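Local coordinates for protein fibrillarin-like rRNA/tRNA 2'-O-methyltransferase (Methanocaldococcus jannaschii, PDB 1FBN) that probably methylates ribose 2'-hydroxyls of rRNA and tRNA, using S-adenosyl-L-methionine, at sites chosen by the guide RNA of box C/D ribonucleoprotein particles, at residues N12-D17 and A26-V31; R50-N55 and P89-D94; L67-I72 and I207-D212; I178-I183 and E191-Q196. One frame throughout, in Å; residues are numbered along the deposited sequence.

Contact 1: N12-D17 and A26-V31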
# COMPACT_ATOMS: atom_id res chain seq x y z
N ASN A 12 6.86 -4.41 -12.28
CA ASN A 12 7.52 -3.13 -12.01
C ASN A 12 8.00 -2.96 -10.56
O ASN A 12 8.01 -1.86 -10.02
CB ASN A 12 6.63 -1.96 -12.45
CG ASN A 12 7.44 -0.71 -12.83
OD1 ASN A 12 6.89 0.39 -12.95
ND2 ASN A 12 8.74 -0.89 -13.03
N ILE A 13 8.35 -4.08 -9.93
CA ILE A 13 8.91 -4.10 -8.58
C ILE A 13 10.22 -4.87 -8.76
O ILE A 13 10.30 -5.76 -9.60
CB ILE A 13 7.99 -4.83 -7.56
CG1 ILE A 13 6.65 -4.09 -7.43
CG2 ILE A 13 8.66 -4.87 -6.18
CD1 ILE A 13 5.72 -4.71 -6.44
N TYR A 14 11.25 -4.52 -8.00
CA TYR A 14 12.54 -5.18 -8.19
C TYR A 14 13.18 -5.79 -6.96
O TYR A 14 13.19 -5.20 -5.88
CB TYR A 14 13.51 -4.20 -8.87
CG TYR A 14 12.95 -3.65 -10.16
CD1 TYR A 14 12.12 -2.53 -10.15
CD2 TYR A 14 13.12 -4.33 -11.36
CE1 TYR A 14 11.46 -2.11 -11.30
CE2 TYR A 14 12.46 -3.92 -12.52
CZ TYR A 14 11.63 -2.81 -12.48
OH TYR A 14 10.94 -2.43 -13.60
N GLU A 15 13.67 -7.01 -7.14
CA GLU A 15 14.36 -7.72 -6.07
C GLU A 15 15.83 -7.36 -6.18
O GLU A 15 16.42 -7.46 -7.26
CB GLU A 15 14.21 -9.23 -6.24
CG GLU A 15 14.91 -10.02 -5.17
CD GLU A 15 14.79 -11.50 -5.42
OE1 GLU A 15 15.60 -12.03 -6.21
OE2 GLU A 15 13.89 -12.14 -4.84
N VAL A 16 16.42 -6.91 -5.08
CA VAL A 16 17.82 -6.53 -5.06
C VAL A 16 18.65 -7.49 -4.21
O VAL A 16 18.47 -7.58 -2.99
CB VAL A 16 18.01 -5.09 -4.51
CG1 VAL A 16 19.48 -4.72 -4.52
CG2 VAL A 16 17.20 -4.10 -5.34
N ASP A 17 19.53 -8.24 -4.88
CA ASP A 17 20.41 -9.19 -4.21
C ASP A 17 21.86 -8.70 -4.31
O ASP A 17 22.48 -8.77 -5.37
CB ASP A 17 20.26 -10.59 -4.82
CG ASP A 17 21.22 -11.62 -4.21
OD1 ASP A 17 21.39 -11.64 -2.97
OD2 ASP A 17 21.79 -12.42 -4.97
N ALA A 26 13.10 -2.92 -4.35
CA ALA A 26 13.13 -1.53 -4.77
C ALA A 26 12.13 -1.26 -5.89
O ALA A 26 11.53 -2.18 -6.44
CB ALA A 26 14.54 -1.16 -5.23
N THR A 27 11.92 0.02 -6.17
CA THR A 27 11.05 0.44 -7.26
C THR A 27 11.87 1.36 -8.16
O THR A 27 12.88 1.94 -7.73
CB THR A 27 9.77 1.16 -6.76
OG1 THR A 27 10.12 2.25 -5.90
CG2 THR A 27 8.85 0.20 -6.02
N LYS A 28 11.48 1.44 -9.42
CA LYS A 28 12.15 2.29 -10.39
C LYS A 28 11.55 3.69 -10.26
O LYS A 28 10.39 3.92 -10.59
CB LYS A 28 11.93 1.72 -11.79
CG LYS A 28 12.78 2.36 -12.87
CD LYS A 28 12.55 1.65 -14.20
CE LYS A 28 13.05 0.23 -14.16
NZ LYS A 28 12.84 -0.46 -15.46
N SER A 29 12.35 4.62 -9.73
CA SER A 29 11.92 6.00 -9.50
C SER A 29 11.36 6.76 -10.71
O SER A 29 11.94 6.71 -11.80
CB SER A 29 13.07 6.81 -8.89
OG SER A 29 12.70 8.15 -8.64
N ILE A 30 10.22 7.43 -10.52
CA ILE A 30 9.62 8.23 -11.59
C ILE A 30 10.02 9.71 -11.49
O ILE A 30 9.61 10.53 -12.31
CB ILE A 30 8.07 8.09 -11.66
CG1 ILE A 30 7.43 8.53 -10.35
CG2 ILE A 30 7.68 6.67 -12.05
CD1 ILE A 30 5.92 8.65 -10.43
N VAL A 31 10.78 10.05 -10.45
CA VAL A 31 11.28 11.41 -10.24
C VAL A 31 12.75 11.27 -9.83
O VAL A 31 13.09 11.25 -8.65
CB VAL A 31 10.52 12.18 -9.12
CG1 VAL A 31 11.11 13.59 -8.97
CG2 VAL A 31 9.05 12.27 -9.45
O HOH W 1 8.81 0.78 -10.02

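Contact 2: R50-N55 and P89-D94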
# COMPACT_ATOMS: atom_id res chain seq x y z
N ARG A 50 15.01 2.88 -6.08
CA ARG A 50 14.87 3.32 -4.70
C ARG A 50 14.65 2.14 -3.77
O ARG A 50 13.64 1.44 -3.88
CB ARG A 50 13.70 4.30 -4.55
CG ARG A 50 13.83 5.57 -5.36
CD ARG A 50 12.93 6.64 -4.79
NE ARG A 50 11.53 6.27 -4.90
CZ ARG A 50 10.63 6.37 -3.92
NH1 ARG A 50 10.96 6.83 -2.72
NH2 ARG A 50 9.38 6.00 -4.15
N ILE A 51 15.58 1.93 -2.85
CA ILE A 51 15.48 0.84 -1.88
C ILE A 51 14.24 1.09 -1.02
O ILE A 51 14.12 2.11 -0.35
CB ILE A 51 16.75 0.74 -1.00
CG1 ILE A 51 17.96 0.40 -1.87
CG2 ILE A 51 16.56 -0.28 0.11
CD1 ILE A 51 17.83 -0.87 -2.69
N TRP A 52 13.31 0.15 -1.10
CA TRP A 52 12.03 0.19 -0.39
C TRP A 52 12.15 -0.41 1.02
O TRP A 52 12.03 -1.62 1.20
CB TRP A 52 11.01 -0.59 -1.23
CG TRP A 52 9.56 -0.31 -0.96
CD1 TRP A 52 9.02 0.48 0.02
CD2 TRP A 52 8.46 -0.85 -1.70
NE1 TRP A 52 7.65 0.46 -0.06
CE2 TRP A 52 7.28 -0.35 -1.10
CE3 TRP A 52 8.35 -1.71 -2.80
CZ2 TRP A 52 6.00 -0.69 -1.58
CZ3 TRP A 52 7.08 -2.04 -3.27
CH2 TRP A 52 5.92 -1.53 -2.66
N ASN A 53 12.37 0.46 2.00
CA ASN A 53 12.55 0.05 3.40
C ASN A 53 11.31 -0.53 4.09
O ASN A 53 10.33 0.18 4.33
CB ASN A 53 13.09 1.25 4.20
CG ASN A 53 13.66 0.86 5.56
OD1 ASN A 53 13.40 -0.22 6.08
ND2 ASN A 53 14.44 1.76 6.14
N PRO A 54 11.35 -1.83 4.45
CA PRO A 54 10.23 -2.52 5.13
C PRO A 54 9.97 -1.99 6.54
O PRO A 54 8.89 -2.19 7.09
CB PRO A 54 10.70 -3.97 5.15
CG PRO A 54 12.19 -3.86 5.18
CD PRO A 54 12.44 -2.78 4.18
N ASN A 55 10.96 -1.33 7.13
CA ASN A 55 10.83 -0.76 8.46
C ASN A 55 10.06 0.56 8.39
O ASN A 55 9.59 1.08 9.41
CB ASN A 55 12.20 -0.50 9.08
CG ASN A 55 12.97 -1.78 9.33
OD1 ASN A 55 12.65 -2.54 10.25
ND2 ASN A 55 14.01 -2.01 8.53
N PRO A 89 3.20 5.80 -0.55
CA PRO A 89 2.63 6.41 -1.76
C PRO A 89 3.67 6.68 -2.85
O PRO A 89 3.37 6.53 -4.03
CB PRO A 89 2.01 7.70 -1.23
CG PRO A 89 1.52 7.29 0.11
CD PRO A 89 2.71 6.51 0.65
N SER A 90 4.88 7.05 -2.47
CA SER A 90 5.91 7.33 -3.47
C SER A 90 6.30 6.06 -4.25
O SER A 90 6.47 6.11 -5.47
CB SER A 90 7.14 7.98 -2.84
OG SER A 90 7.79 7.12 -1.93
N HIS A 91 6.41 4.94 -3.55
CA HIS A 91 6.77 3.67 -4.18
C HIS A 91 5.64 3.11 -5.02
O HIS A 91 5.87 2.51 -6.06
CB HIS A 91 7.23 2.65 -3.13
CG HIS A 91 8.62 2.88 -2.63
ND1 HIS A 91 8.89 3.47 -1.42
CD2 HIS A 91 9.82 2.59 -3.19
CE1 HIS A 91 10.20 3.53 -1.24
NE2 HIS A 91 10.79 3.01 -2.30
N VAL A 92 4.40 3.29 -4.55
CA VAL A 92 3.24 2.81 -5.29
C VAL A 92 3.14 3.59 -6.60
O VAL A 92 2.78 3.02 -7.63
CB VAL A 92 1.93 2.98 -4.47
CG1 VAL A 92 0.72 2.68 -5.34
CG2 VAL A 92 1.94 2.03 -3.26
N ALA A 93 3.50 4.87 -6.56
CA ALA A 93 3.48 5.74 -7.74
C ALA A 93 4.54 5.30 -8.75
O ALA A 93 4.36 5.43 -9.96
CB ALA A 93 3.70 7.18 -7.33
N ASP A 94 5.66 4.79 -8.24
CA ASP A 94 6.74 4.30 -9.09
C ASP A 94 6.25 3.06 -9.84
O ASP A 94 6.49 2.93 -11.04
CB ASP A 94 7.96 3.90 -8.25
CG ASP A 94 8.77 5.08 -7.78
OD1 ASP A 94 8.53 6.22 -8.25
OD2 ASP A 94 9.66 4.88 -6.93

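Contact 3: L67-I72 and I207-D212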
# COMPACT_ATOMS: atom_id res chain seq x y z
N LEU A 67 4.55 -11.87 0.66
CA LEU A 67 3.33 -11.57 -0.08
C LEU A 67 3.44 -12.22 -1.46
O LEU A 67 4.46 -12.06 -2.14
CB LEU A 67 3.16 -10.06 -0.24
CG LEU A 67 1.90 -9.57 -0.96
CD1 LEU A 67 0.69 -9.83 -0.09
CD2 LEU A 67 2.00 -8.10 -1.28
N LYS A 68 2.41 -12.97 -1.86
CA LYS A 68 2.40 -13.65 -3.16
C LYS A 68 1.45 -12.99 -4.17
O LYS A 68 1.64 -13.11 -5.38
CB LYS A 68 2.04 -15.13 -3.01
CG LYS A 68 2.97 -15.91 -2.10
CD LYS A 68 4.41 -15.87 -2.58
CE LYS A 68 5.33 -16.52 -1.57
NZ LYS A 68 6.75 -16.34 -1.93
N VAL A 69 0.42 -12.33 -3.66
CA VAL A 69 -0.56 -11.65 -4.51
C VAL A 69 -0.35 -10.14 -4.44
O VAL A 69 -0.67 -9.51 -3.42
CB VAL A 69 -2.02 -11.98 -4.09
CG1 VAL A 69 -3.01 -11.39 -5.08
CG2 VAL A 69 -2.21 -13.49 -3.97
N MSE A 70 0.22 -9.56 -5.49
CA MSE A 70 0.44 -8.12 -5.56
C MSE A 70 -0.30 -7.63 -6.80
O MSE A 70 0.21 -7.72 -7.92
CB MSE A 70 1.94 -7.80 -5.64
CG MSE A 70 2.25 -6.32 -5.86
SE MSE A 70 1.47 -5.23 -4.66
CE MSE A 70 2.53 -3.81 -4.80
N PRO A 71 -1.54 -7.15 -6.61
CA PRO A 71 -2.42 -6.64 -7.67
C PRO A 71 -2.08 -5.28 -8.30
O PRO A 71 -2.58 -4.95 -9.37
CB PRO A 71 -3.78 -6.63 -6.99
CG PRO A 71 -3.43 -6.27 -5.58
CD PRO A 71 -2.23 -7.13 -5.31
N ILE A 72 -1.24 -4.48 -7.63
CA ILE A 72 -0.87 -3.18 -8.16
C ILE A 72 0.06 -3.34 -9.36
O ILE A 72 1.18 -3.83 -9.22
CB ILE A 72 -0.21 -2.29 -7.08
CG1 ILE A 72 -1.20 -2.04 -5.94
CG2 ILE A 72 0.27 -0.97 -7.69
CD1 ILE A 72 -0.63 -1.28 -4.76
N ILE A 207 -10.65 -13.60 0.61
CA ILE A 207 -9.26 -13.44 1.04
C ILE A 207 -8.30 -14.37 0.29
O ILE A 207 -8.41 -15.59 0.39
CB ILE A 207 -9.12 -13.64 2.57
CG1 ILE A 207 -10.08 -12.70 3.32
CG2 ILE A 207 -7.68 -13.43 3.00
CD1 ILE A 207 -9.88 -11.21 3.04
N VAL A 208 -7.37 -13.77 -0.45
CA VAL A 208 -6.40 -14.51 -1.25
C VAL A 208 -4.96 -14.49 -0.73
O VAL A 208 -4.11 -15.22 -1.23
CB VAL A 208 -6.42 -14.09 -2.75
CG1 VAL A 208 -7.78 -14.42 -3.37
CG2 VAL A 208 -6.10 -12.61 -2.91
N ASP A 209 -4.69 -13.63 0.25
CA ASP A 209 -3.36 -13.54 0.85
C ASP A 209 -3.47 -12.95 2.25
O ASP A 209 -4.39 -12.19 2.56
CB ASP A 209 -2.41 -12.71 -0.01
CG ASP A 209 -0.95 -13.17 0.11
OD1 ASP A 209 -0.56 -13.74 1.15
OD2 ASP A 209 -0.18 -12.97 -0.85
N GLU A 210 -2.52 -13.34 3.10
CA GLU A 210 -2.47 -12.89 4.49
C GLU A 210 -1.01 -12.98 4.92
O GLU A 210 -0.43 -14.06 4.92
CB GLU A 210 -3.35 -13.79 5.35
CG GLU A 210 -3.54 -13.31 6.78
CD GLU A 210 -4.42 -14.24 7.61
OE1 GLU A 210 -5.40 -14.79 7.06
OE2 GLU A 210 -4.13 -14.40 8.81
N VAL A 211 -0.43 -11.83 5.25
CA VAL A 211 0.98 -11.77 5.64
C VAL A 211 1.24 -11.11 6.99
O VAL A 211 0.88 -9.95 7.23
CB VAL A 211 1.82 -11.00 4.57
CG1 VAL A 211 3.30 -11.08 4.90
CG2 VAL A 211 1.56 -11.54 3.18
N ASP A 212 1.86 -11.87 7.89
CA ASP A 212 2.24 -11.36 9.20
C ASP A 212 3.55 -10.60 8.96
O ASP A 212 4.56 -11.19 8.60
CB ASP A 212 2.48 -12.53 10.18
CG ASP A 212 2.77 -12.07 11.61
OD1 ASP A 212 2.89 -10.85 11.85
OD2 ASP A 212 2.88 -12.93 12.50

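Contact 4: I178-I183 and E191-Q196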
# COMPACT_ATOMS: atom_id res chain seq x y z
N ILE A 178 -3.79 -4.37 8.87
CA ILE A 178 -4.53 -4.29 10.12
C ILE A 178 -3.70 -4.41 11.39
O ILE A 178 -2.96 -5.38 11.58
CB ILE A 178 -5.66 -5.35 10.16
CG1 ILE A 178 -6.59 -5.16 8.96
CG2 ILE A 178 -6.44 -5.25 11.47
CD1 ILE A 178 -7.79 -6.10 8.95
N LYS A 179 -3.81 -3.39 12.25
CA LYS A 179 -3.13 -3.36 13.54
C LYS A 179 -4.17 -3.89 14.52
O LYS A 179 -5.15 -3.20 14.82
CB LYS A 179 -2.74 -1.93 13.90
CG LYS A 179 -2.13 -1.79 15.28
CD LYS A 179 -1.81 -0.35 15.61
CE LYS A 179 -1.26 -0.22 17.01
NZ LYS A 179 -0.92 1.20 17.33
N ALA A 180 -3.98 -5.12 15.00
CA ALA A 180 -4.92 -5.75 15.93
C ALA A 180 -5.30 -4.89 17.13
O ALA A 180 -6.49 -4.77 17.45
CB ALA A 180 -4.37 -7.10 16.39
N ARG A 181 -4.31 -4.29 17.78
CA ARG A 181 -4.55 -3.47 18.96
C ARG A 181 -5.34 -2.19 18.72
O ARG A 181 -5.82 -1.57 19.67
CB ARG A 181 -3.22 -3.15 19.66
CG ARG A 181 -2.51 -4.37 20.25
CD ARG A 181 -3.01 -4.73 21.63
NE ARG A 181 -4.32 -5.36 21.59
CZ ARG A 181 -4.57 -6.61 22.01
NH1 ARG A 181 -3.59 -7.36 22.50
NH2 ARG A 181 -5.79 -7.10 21.91
N SER A 182 -5.49 -1.78 17.46
CA SER A 182 -6.26 -0.57 17.15
C SER A 182 -7.76 -0.90 17.12
O SER A 182 -8.60 0.00 17.08
CB SER A 182 -5.83 0.04 15.81
OG SER A 182 -6.25 -0.74 14.70
N ILE A 183 -8.07 -2.19 17.14
CA ILE A 183 -9.45 -2.68 17.12
C ILE A 183 -9.90 -3.14 18.51
O ILE A 183 -11.02 -2.86 18.94
CB ILE A 183 -9.58 -3.83 16.11
CG1 ILE A 183 -9.39 -3.28 14.69
CG2 ILE A 183 -10.93 -4.54 16.25
CD1 ILE A 183 -9.08 -4.32 13.68
N GLU A 191 -7.29 -13.97 17.54
CA GLU A 191 -8.75 -13.99 17.49
C GLU A 191 -9.29 -12.73 16.81
O GLU A 191 -10.30 -12.78 16.12
CB GLU A 191 -9.34 -14.12 18.90
CG GLU A 191 -9.02 -15.45 19.58
CD GLU A 191 -9.42 -16.67 18.74
OE1 GLU A 191 -10.63 -16.94 18.60
OE2 GLU A 191 -8.51 -17.35 18.21
N ILE A 192 -8.61 -11.61 17.02
CA ILE A 192 -9.00 -10.33 16.41
C ILE A 192 -8.87 -10.43 14.89
O ILE A 192 -9.77 -10.04 14.16
CB ILE A 192 -8.11 -9.17 16.92
CG1 ILE A 192 -8.32 -8.96 18.43
CG2 ILE A 192 -8.41 -7.88 16.16
CD1 ILE A 192 -7.32 -8.03 19.07
N PHE A 193 -7.75 -10.98 14.42
CA PHE A 193 -7.52 -11.13 12.99
C PHE A 193 -8.54 -12.06 12.36
O PHE A 193 -9.00 -11.82 11.24
CB PHE A 193 -6.09 -11.62 12.72
CG PHE A 193 -5.03 -10.58 12.98
CD1 PHE A 193 -5.17 -9.29 12.46
CD2 PHE A 193 -3.91 -10.89 13.74
CE1 PHE A 193 -4.19 -8.32 12.71
CE2 PHE A 193 -2.93 -9.92 13.98
CZ PHE A 193 -3.07 -8.64 13.47
N LYS A 194 -8.90 -13.12 13.08
CA LYS A 194 -9.88 -14.09 12.62
C LYS A 194 -11.23 -13.41 12.40
O LYS A 194 -11.86 -13.58 11.35
CB LYS A 194 -10.02 -15.23 13.63
CG LYS A 194 -11.07 -16.27 13.28
CD LYS A 194 -11.11 -17.38 14.33
CE LYS A 194 -12.15 -18.44 13.98
NZ LYS A 194 -13.54 -17.90 14.04
N GLU A 195 -11.64 -12.60 13.37
CA GLU A 195 -12.90 -11.87 13.30
C GLU A 195 -12.89 -10.82 12.20
O GLU A 195 -13.91 -10.60 11.55
CB GLU A 195 -13.22 -11.24 14.66
CG GLU A 195 -13.47 -12.26 15.76
CD GLU A 195 -13.63 -11.65 17.15
OE1 GLU A 195 -13.37 -10.44 17.32
OE2 GLU A 195 -14.03 -12.39 18.07
N GLN A 196 -11.75 -10.17 12.00
CA GLN A 196 -11.62 -9.16 10.95
C GLN A 196 -11.74 -9.81 9.58
O GLN A 196 -12.40 -9.28 8.69
CB GLN A 196 -10.29 -8.42 11.06
CG GLN A 196 -10.23 -7.45 12.22
CD GLN A 196 -11.32 -6.40 12.15
OE1 GLN A 196 -11.32 -5.56 11.25
NE2 GLN A 196 -12.25 -6.44 13.10

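Contact 1: N12-D17 and A26-V31
Tyr14 and Ala26 face each other as a hydrogen-bonded antiparallel pair, the tight end of this hairpin contact. Tyr14 N gives its hydrogen to Ala26 O at 2.8 Å, and Ala26 N returns the bond to Tyr14 O at 2.7 Å. The small methyl of Ala26 lies on the same face of the sheet as the Tyr14 ring and leaves room for a branched neighbour: Val16 CG2 rests on Ala26 CB at 4.0 Å.

Beyond this pair the strands, inclined at 133°, are held more loosely. A water takes over from direct backbone bonding, giving a hydrogen to Asn12 O and accepting one from Lys28 N, at 2.8 Å from each. Chi1 of -55° places Tyr14 CG beside the backbone N, and from there the ring runs along the second strand, its edge by Ala26 O and Thr27 CA and its CE1 by Lys28 CB. The partly exposed Lys28 crosses the ring obliquely; NZ makes a weak bond to Tyr14 OH at 3.3 Å and a long, weak ion pair with Glu47. A tyrosine suits this place because its ring packs while its hydroxyl meets the polar end of a lysine. An alanine in place of Tyr14 would probably open a gap beside Lys28 CB and CE and cost NZ its weak bond to the hydroxyl.

Strand 5-9 flanks 13-17 on one side, and strand 47-51 flanks 25-28 on the other, where Tyr49 meets the Tyr14 ring edge-to-face. Ile13 and Thr27 touch helix 87-95, with Thr27 OG1 hydrogen-bonded to Asp94.

Contact 2: R50-N55 and P89-D94
Asp94 OD2 is gripped side-on by two nitrogens of Arg50, NE at 3.1 Å and NH2 at 3.0 Å, in a buried salt bridge. NE uses the syn lone pair, whereas NH2 comes from above the carboxylate plane; guanidinium and carboxylate stand 85° apart. The far end of the same guanidinium takes hold of Ser90 OG through NH1 and NH2, the latter at 3.0 Å. Both acceptors lie near the guanidinium plane, so the bonds fix its rotation. Ser90 OG also bonds to Thr87 O, and each charge has a second partner: Asp94 OD1 pairs with Arg121, Arg50 NH1 with Glu39. Arginine suits the place because it can serve both acceptors with its edge while offering a flat face to a ring.

That face lies on His91, centres 3.8 Å apart and planes at 16°. On the opposite face of the imidazole sits Trp52, whose five-membered ring stacks at a centroid distance of 3.7 Å. The result is a three-layer sandwich, guanidinium, imidazole, indole. Trp52 CG, anti to the backbone N (chi1 -160°), is thereby set over the His91 ring. Trp52 CD1 comes closest, 3.3 Å from His91 ND1, and His91 CB packs over the indole five-membered ring. His91 ND1 has a weak bond to Thr87 O, and the buried NE2 has no polar partner in the model.

Helix 87-95 is thereby joined to the end of strand 47-51, with Thr27 of the adjoining strand 25-28 touching both rings. The indole continues onto Leu59, Ala60 and Ile63 of helix 58-64 and lies about 5 Å from the side chain of Thr88, a predicted S-adenosyl-L-methionine-binding residue.

Contact 3: L67-I72 and I207-D212
Two backbone N-H groups converge on one carboxylate oxygen, Asp209 OD2, and supply the hydrogen bonds of this contact. Lys68 N lies 2.8 Å from Asp209 OD2, on the oxygen's syn lone pair; Val69 N, at 2.9 Å, meets the same oxygen nearly along its C-O axis. Asp209 OD1 accepts from Glu210 N, which adds a weak link to its own strand. Aspartate is well suited here: its short side chain reaches across, and its negative oxygen can receive both amides of a loop that has no regular secondary structure. An alanine at Asp209 would probably leave the N-H groups of Lys68 and Val69 without their acceptor and the loop less firmly held.

A methyl also packs against this oxygen, without hydrogen bonding: chi1 of -178° sets Leu67 CG 4.0 Å from Asp209 OD2, and Leu67 CD1 comes to 3.3 Å from it.

Among the purely apolar contacts, Leu67 CD1 meets Val211 CG2 at 3.8 Å. Val69 CG1 touches Val208 CG2 at 4.0 Å, the two side chains crossing at about a right angle. Valines suit these positions because their compact branched methyls meet without a long chain to order.

Val208 and Asp209 form a classic beta bulge opposite Val224 of strand 220-227. The loop from helix 58-64 to strand 77-81 thus packs against 205-212, an outermost strand of the mixed seven-stranded sheet, while Leu67 and Val69 extend onto Met175 and Tyr173 of strand 172-179.

Contact 4: I178-I183 and E191-Q196
Phe193 lays its ring beside the end of strand 172-179, with CZ 3.5 Å from Ala180 CB and CE1 3.4 Å from Ile178 O. The carbonyl oxygen lies at the ring edge, close to its plane, where the C-H groups carry slight positive charge. Ile178 CG2 adds an apolar touch on CE1 at 4.0 Å. Alanine suits position 180 because a methyl lets the helix come close.

One residue back, Ile192 places CD1 3.7 Å from Ala180 O and 3.4 Å from Arg181 NH2. One turn on from Ile192, Gln196 meets Ile183 tip to tip, Ile183 CD1 standing 3.4 Å from Gln196 CD. Chi1 of -73° sets Gln196 CG beside the backbone N, and a bend at chi2 follows. Its aliphatic CB also packs against Ile178 CD1, at 4.0 Å.

What positions these groups lies behind them. Lys179 O accepts from both Ser182 N and Ser182 OG, holding the chain in a turn as it leaves the strand, and Ile183 N bonds back to Ala180 O. Arg181 NH2 is fixed by the carbonyls of Asp184 and Lys187. Farther out, Phe193 packs on Val221 and Phe223 of strand 220-227, and Gln196 on Ala157 of helix 156-167.

Helix 189-203 here covers the end of an interior strand, the alpha/beta layering of the Rossmann-like methyltransferase fold; the side chain of Ile183 is about 7 Å from that of Gln153, a predicted S-adenosyl-L-methionine-binding residue.

How the contacts relate
Contacts 1 and 2 adjoin, their centres 8 Å apart, and meet through Thr27 of contact 1: its O lies 2.9 Å from Arg50 N, and strands 25-28 and 47-51 are neighbours in the antiparallel sheet. Contact 2 carries that sheet to helix 87-95, beside the predicted methyl-donor site. Contact 3, centred about 17 Å from contact 2, touches it where Val92 CG1 meets Ile72 CD1 at 4.2 Å, and reaches contact 1 through Ile13 and Met70. Contact 4 is nested along the chain within the loop closed by contact 3; both reach the mixed sheet. Contact 4 lies across the molecule from contact 1, with about 31 Å between centres.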